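Local coordinates for malate dehydrogenase (Picrophilus torridus, PDB 4BGV), which catalyses the reversible, NAD-dependent oxidation of malate to oxaloacetate, a step of the tricarboxylic acid cycle, at residues A[99-104]-A[131-136]; A[126-131]-A[306-311]. One frame throughout, in Å; residues are numbered along the deposited sequence.

Interaction 1 of 2, residues A[99-104]-A[131-136]; sequences KNIGIM and AYAIYK
M104 meets A133 and I134 where helices 93-114 and 127-138 pack together. The helix axes of the two segments approach to 8.8 Å and run in the same general direction, at 37° to each other. The tight part lies around M104. Its CB sits against CB of A133 at 3.7 Å, and the small alanine is consistent with the close approach of the backbones. CA of M104 is 5.5 Å from CA of I134. The M104 chain starts toward the other helix. CG lies beside the backbone N, with chi1 and chi2 both near -60°. These bends lay SD alongside CG1 and CD1 of I134, and CE then leads away from helix 127-138. SD is 3.9 Å from both CG1 and CD1 of I134. I134 has CG1 beside its own backbone N (chi1 -73°), and a second bend at chi2 carries CD1 over to the backbone of the other helix. There CD1 touches O of M104 at 3.4 Å, a van der Waals contact. No hydrogen bond joins the two segments, and all four touching residues are buried.

The loose part is at I101, where only CG2 comes near CB of A133, at 4.3 Å. The I101 side chain also touches A315, Y318 and F319 of helix 295-321. K99, on the far flank of helix 93-114, is exposed and takes no part.

M104 also touches T124, and N100 lies in the same helix; both are predicted NAD(+)-binding positions. The contact thus borders the probable cofactor site, in the family's Rossmann-type NAD-binding domain. Helix 93-114 leads into strand 119-122 of the parallel sheet, and helix 127-138 leads from it to edge strand 145-147. Helix 295-321 covers I101, and strand 272-281 lies against A131, Y132 and Y135.

Interaction 2 of 2, residues A[126-131]-A[306-311]; sequences PADIMA and ESVKKN
I129 carries the apolar part of this contact, packing on N311 and V308 of helix 295-321. Its two branches touch different parts of N311. With CG1 beside the backbone N of I129 (chi1 -43°), CG1 and CD1 lie over CB of N311, CD1 at 3.6 Å. CG2 lies 3.7 Å from O of N311. The two side chains cross at about a right angle. CD1 of I129 is also 3.8 Å from O of V308 and, more loosely, 4.1 Å from CG1 of V308. Replacing the isoleucine by an alanine would remove CG1, CG2 and CD1 and is likely to take the I129 packing from CB of N311 and CG1 of V308, opening a gap between the helices.

Two polar side chains, D128 and K310, bond within their own segments. D128 OD1 accepts the backbone N-H of I129 at 2.7 Å, well bent at 134°, while OD2 touches CG2 of V308 at 3.5 Å. K310 NZ donates to N311 OD1 from above the carbonyl plane.

The contact joins the NAD-binding half of the chain to the C-terminal half. P126 and M130 rest on L97 of helix 93-114, N311 touches R93, a predicted substrate-binding residue, and V308 packs on I274 of strand 272-281.

Both interactions use helix 127-138 and share A131. Interaction 1 takes the later turns and packs them on helix 93-114. Interaction 2 takes the first turn and packs it on helix 295-321. M130, in the 126-131 segment, packs on M104 and I101 of interaction 1: its SD lies 3.4 Å from CG of M104, and its CE 3.7 Å from CG1 of I101. The two contacts also touch directly, I101 CD1 to I129 CG2 at 4.3 Å. Interaction 1 is apolar core packing within the NAD-binding domain. Interaction 2 is largely buried, but D128 is partly exposed, and it adds a carboxylate oxygen against V308 and a backbone carbonyl against I129. It ties residues far apart in sequence.

Interaction 1 of 2, residues A[99-104]-A[131-136]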
loop_
_atom_site.group_PDB
_atom_site.type_symbol
_atom_site.label_atom_id
_atom_site.label_comp_id
_atom_site.label_asym_id
_atom_site.label_seq_id
_atom_site.Cartn_x
_atom_site.Cartn_y
_atom_site.Cartn_z
ATOM N N LYS A 99 20.626 -27.339 21.990
ATOM C CA LYS A 99 20.672 -25.976 22.518
ATOM C C LYS A 99 19.361 -25.250 22.253
ATOM O O LYS A 99 18.803 -24.597 23.137
ATOM C CB LYS A 99 21.820 -25.191 21.887
ATOM C CG LYS A 99 21.926 -23.748 22.377
ATOM C CD LYS A 99 22.249 -23.689 23.869
ATOM C CE LYS A 99 22.327 -22.253 24.380
ATOM N NZ LYS A 99 22.717 -22.181 25.824
ATOM N N ASN A 100 18.869 -25.355 21.026
ATOM C CA ASN A 100 17.655 -24.634 20.674
ATOM C C ASN A 100 16.408 -25.230 21.327
ATOM O O ASN A 100 15.501 -24.493 21.698
ATOM C CB ASN A 100 17.499 -24.516 19.155
ATOM C CG ASN A 100 18.376 -23.430 18.575
ATOM O OD1 ASN A 100 18.655 -22.423 19.235
ATOM N ND2 ASN A 100 18.834 -23.633 17.351
ATOM N N ILE A 101 16.362 -26.558 21.472
ATOM C CA ILE A 101 15.226 -27.197 22.132
ATOM C C ILE A 101 15.090 -26.672 23.569
ATOM O O ILE A 101 13.983 -26.403 24.048
ATOM C CB ILE A 101 15.341 -28.749 22.102
ATOM C CG1 ILE A 101 15.012 -29.268 20.697
ATOM C CG2 ILE A 101 14.383 -29.380 23.091
ATOM C CD1 ILE A 101 15.387 -30.724 20.468
ATOM N N GLY A 102 16.229 -26.502 24.239
ATOM C CA GLY A 102 16.241 -25.970 25.589
ATOM C C GLY A 102 15.716 -24.547 25.626
ATOM O O GLY A 102 14.988 -24.177 26.542
ATOM N N ILE A 103 16.092 -23.750 24.629
ATOM C CA ILE A 103 15.597 -22.381 24.523
ATOM C C ILE A 103 14.076 -22.376 24.302
ATOM O O ILE A 103 13.353 -21.602 24.933
ATOM C CB ILE A 103 16.333 -21.609 23.399
ATOM C CG1 ILE A 103 17.813 -21.445 23.757
ATOM C CG2 ILE A 103 15.706 -20.245 23.172
ATOM C CD1 ILE A 103 18.676 -20.973 22.605
ATOM N N MET A 104 13.587 -23.270 23.450
ATOM C CA MET A 104 12.148 -23.359 23.200
ATOM C C MET A 104 11.410 -23.781 24.464
ATOM O O MET A 104 10.305 -23.306 24.724
ATOM C CB MET A 104 11.827 -24.353 22.067
ATOM C CG MET A 104 12.383 -23.985 20.690
ATOM S SD MET A 104 11.794 -22.398 20.055
ATOM C CE MET A 104 13.159 -21.338 20.509
ATOM N N ALA A 131 8.700 -26.080 16.909
ATOM C CA ALA A 131 7.270 -25.981 17.185
ATOM C C ALA A 131 6.817 -27.112 18.106
ATOM O O ALA A 131 6.015 -26.914 19.020
ATOM C CB ALA A 131 6.451 -25.987 15.874
ATOM N N TYR A 132 7.328 -28.311 17.852
ATOM C CA TYR A 132 7.047 -29.456 18.715
ATOM C C TYR A 132 7.510 -29.175 20.145
ATOM O O TYR A 132 6.773 -29.414 21.101
ATOM C CB TYR A 132 7.708 -30.709 18.140
ATOM C CG TYR A 132 7.399 -31.991 18.876
ATOM C CD1 TYR A 132 6.081 -32.428 19.054
ATOM C CD2 TYR A 132 8.420 -32.769 19.389
ATOM C CE1 TYR A 132 5.805 -33.609 19.731
ATOM C CE2 TYR A 132 8.157 -33.945 20.060
ATOM C CZ TYR A 132 6.853 -34.362 20.226
ATOM O OH TYR A 132 6.618 -35.534 20.896
ATOM N N ALA A 133 8.703 -28.607 20.288
ATOM C CA ALA A 133 9.199 -28.244 21.614
ATOM C C ALA A 133 8.328 -27.173 22.282
ATOM O O ALA A 133 8.055 -27.243 23.482
ATOM C CB ALA A 133 10.653 -27.781 21.537
ATOM N N ILE A 134 7.907 -26.176 21.510
ATOM C CA ILE A 134 7.044 -25.124 22.055
ATOM C C ILE A 134 5.733 -25.737 22.562
ATOM O O ILE A 134 5.227 -25.364 23.628
ATOM C CB ILE A 134 6.785 -24.004 21.018
ATOM C CG1 ILE A 134 8.045 -23.142 20.823
ATOM C CG2 ILE A 134 5.600 -23.111 21.434
ATOM C CD1 ILE A 134 8.433 -22.265 22.049
ATOM N N TYR A 135 5.215 -26.703 21.806
ATOM C CA TYR A 135 4.004 -27.417 22.164
ATOM C C TYR A 135 4.197 -28.177 23.479
ATOM O O TYR A 135 3.394 -28.063 24.394
ATOM C CB TYR A 135 3.625 -28.397 21.036
ATOM C CG TYR A 135 2.505 -29.340 21.408
ATOM C CD1 TYR A 135 1.310 -28.849 21.929
ATOM C CD2 TYR A 135 2.632 -30.714 21.237
ATOM C CE1 TYR A 135 0.274 -29.702 22.270
ATOM C CE2 TYR A 135 1.592 -31.577 21.571
ATOM C CZ TYR A 135 0.418 -31.057 22.091
ATOM O OH TYR A 135 -0.628 -31.890 22.429
ATOM N N LYS A 136 5.282 -28.934 23.577
ATOM C CA LYS A 136 5.553 -29.700 24.797
ATOM C C LYS A 136 5.733 -28.808 26.032
ATOM O O LYS A 136 5.335 -29.181 27.137
ATOM C CB LYS A 136 6.764 -30.616 24.601
ATOM C CG LYS A 136 6.518 -31.742 23.604
ATOM C CD LYS A 136 7.788 -32.561 23.390
ATOM C CE LYS A 136 8.174 -33.343 24.643
ATOM N NZ LYS A 136 7.384 -34.606 24.763
#

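Interaction 2 of 2, residues A[126-131]-A[306-311]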
loop_
_atom_site.group_PDB
_atom_site.type_symbol
_atom_site.label_atom_id
_atom_site.label_comp_id
_atom_site.label_asym_id
_atom_site.label_seq_id
_atom_site.Cartn_x
_atom_site.Cartn_y
_atom_site.Cartn_z
ATOM N N PRO A 126 15.405 -26.129 13.191
ATOM C CA PRO A 126 14.297 -26.476 12.294
ATOM C C PRO A 126 12.961 -26.247 12.985
ATOM O O PRO A 126 12.720 -26.771 14.074
ATOM C CB PRO A 126 14.511 -27.966 12.040
ATOM C CG PRO A 126 15.161 -28.457 13.296
ATOM C CD PRO A 126 16.040 -27.327 13.769
ATOM N N ALA A 127 12.095 -25.479 12.339
ATOM C CA ALA A 127 10.898 -24.988 12.990
ATOM C C ALA A 127 9.858 -26.074 13.241
ATOM O O ALA A 127 8.998 -25.911 14.105
ATOM C CB ALA A 127 10.293 -23.805 12.197
ATOM N N ASP A 128 9.916 -27.185 12.511
ATOM C CA ASP A 128 8.975 -28.249 12.840
ATOM C C ASP A 128 9.301 -28.811 14.229
ATOM O O ASP A 128 8.417 -28.891 15.091
ATOM C CB ASP A 128 8.900 -29.341 11.771
ATOM C CG ASP A 128 10.250 -29.699 11.189
ATOM O OD1 ASP A 128 11.285 -29.402 11.833
ATOM O OD2 ASP A 128 10.265 -30.292 10.077
ATOM N N ILE A 129 10.570 -29.127 14.467
ATOM C CA ILE A 129 10.983 -29.628 15.784
ATOM C C ILE A 129 10.825 -28.564 16.871
ATOM O O ILE A 129 10.426 -28.872 17.998
ATOM C CB ILE A 129 12.454 -30.142 15.802
ATOM C CG1 ILE A 129 12.746 -30.978 14.560
ATOM C CG2 ILE A 129 12.753 -30.925 17.099
ATOM C CD1 ILE A 129 11.754 -32.142 14.327
ATOM N N MET A 130 11.173 -27.322 16.557
ATOM C CA MET A 130 11.062 -26.248 17.543
ATOM C C MET A 130 9.602 -25.942 17.884
ATOM O O MET A 130 9.303 -25.599 19.025
ATOM C CB MET A 130 11.807 -24.983 17.096
ATOM C CG MET A 130 13.315 -25.183 16.971
ATOM S SD MET A 130 14.076 -25.945 18.417
ATOM C CE MET A 130 15.177 -27.118 17.642
ATOM N N ALA A 131 8.700 -26.080 16.909
ATOM C CA ALA A 131 7.270 -25.981 17.185
ATOM C C ALA A 131 6.817 -27.112 18.106
ATOM O O ALA A 131 6.015 -26.914 19.020
ATOM C CB ALA A 131 6.451 -25.987 15.874
ATOM N N GLU A 306 11.176 -39.546 8.258
ATOM C CA GLU A 306 12.166 -40.196 9.120
ATOM C C GLU A 306 13.032 -39.168 9.860
ATOM O O GLU A 306 13.323 -39.325 11.046
ATOM C CB GLU A 306 13.019 -41.179 8.310
ATOM C CG GLU A 306 14.522 -41.081 8.539
ATOM C CD GLU A 306 15.298 -40.892 7.237
ATOM O OE1 GLU A 306 15.627 -41.913 6.594
ATOM O OE2 GLU A 306 15.569 -39.725 6.855
ATOM N N SER A 307 13.409 -38.103 9.162
ATOM C CA SER A 307 14.212 -37.039 9.751
ATOM C C SER A 307 13.469 -36.355 10.903
ATOM O O SER A 307 14.029 -36.136 11.980
ATOM C CB SER A 307 14.583 -36.017 8.673
ATOM O OG SER A 307 15.111 -34.844 9.252
ATOM N N VAL A 308 12.204 -36.018 10.665
ATOM C CA VAL A 308 11.363 -35.404 11.693
ATOM C C VAL A 308 11.127 -36.346 12.875
ATOM O O VAL A 308 11.219 -35.933 14.033
ATOM C CB VAL A 308 10.029 -34.913 11.100
ATOM C CG1 VAL A 308 9.109 -34.376 12.192
ATOM C CG2 VAL A 308 10.306 -33.833 10.066
ATOM N N LYS A 309 10.851 -37.617 12.588
ATOM C CA LYS A 309 10.652 -38.598 13.646
ATOM C C LYS A 309 11.892 -38.699 14.537
ATOM O O LYS A 309 11.788 -38.790 15.761
ATOM C CB LYS A 309 10.363 -39.980 13.059
ATOM C CG LYS A 309 8.955 -40.207 12.521
ATOM C CD LYS A 309 8.826 -41.682 12.154
ATOM C CE LYS A 309 7.445 -42.065 11.667
ATOM N NZ LYS A 309 7.423 -43.527 11.349
ATOM N N LYS A 310 13.061 -38.695 13.905
ATOM C CA LYS A 310 14.327 -38.848 14.612
ATOM C C LYS A 310 14.600 -37.641 15.513
ATOM O O LYS A 310 14.960 -37.789 16.686
ATOM C CB LYS A 310 15.464 -39.026 13.607
ATOM C CG LYS A 310 16.814 -39.333 14.227
ATOM C CD LYS A 310 17.729 -38.124 14.191
ATOM C CE LYS A 310 18.032 -37.703 12.764
ATOM N NZ LYS A 310 18.822 -36.441 12.738
ATOM N N ASN A 311 14.449 -36.449 14.957
ATOM C CA ASN A 311 14.686 -35.231 15.719
ATOM C C ASN A 311 13.623 -34.978 16.789
ATOM O O ASN A 311 13.916 -34.390 17.836
ATOM C CB ASN A 311 14.799 -34.023 14.784
ATOM C CG ASN A 311 16.108 -34.001 14.019
ATOM O OD1 ASN A 311 17.105 -34.550 14.472
ATOM N ND2 ASN A 311 16.112 -33.343 12.860
#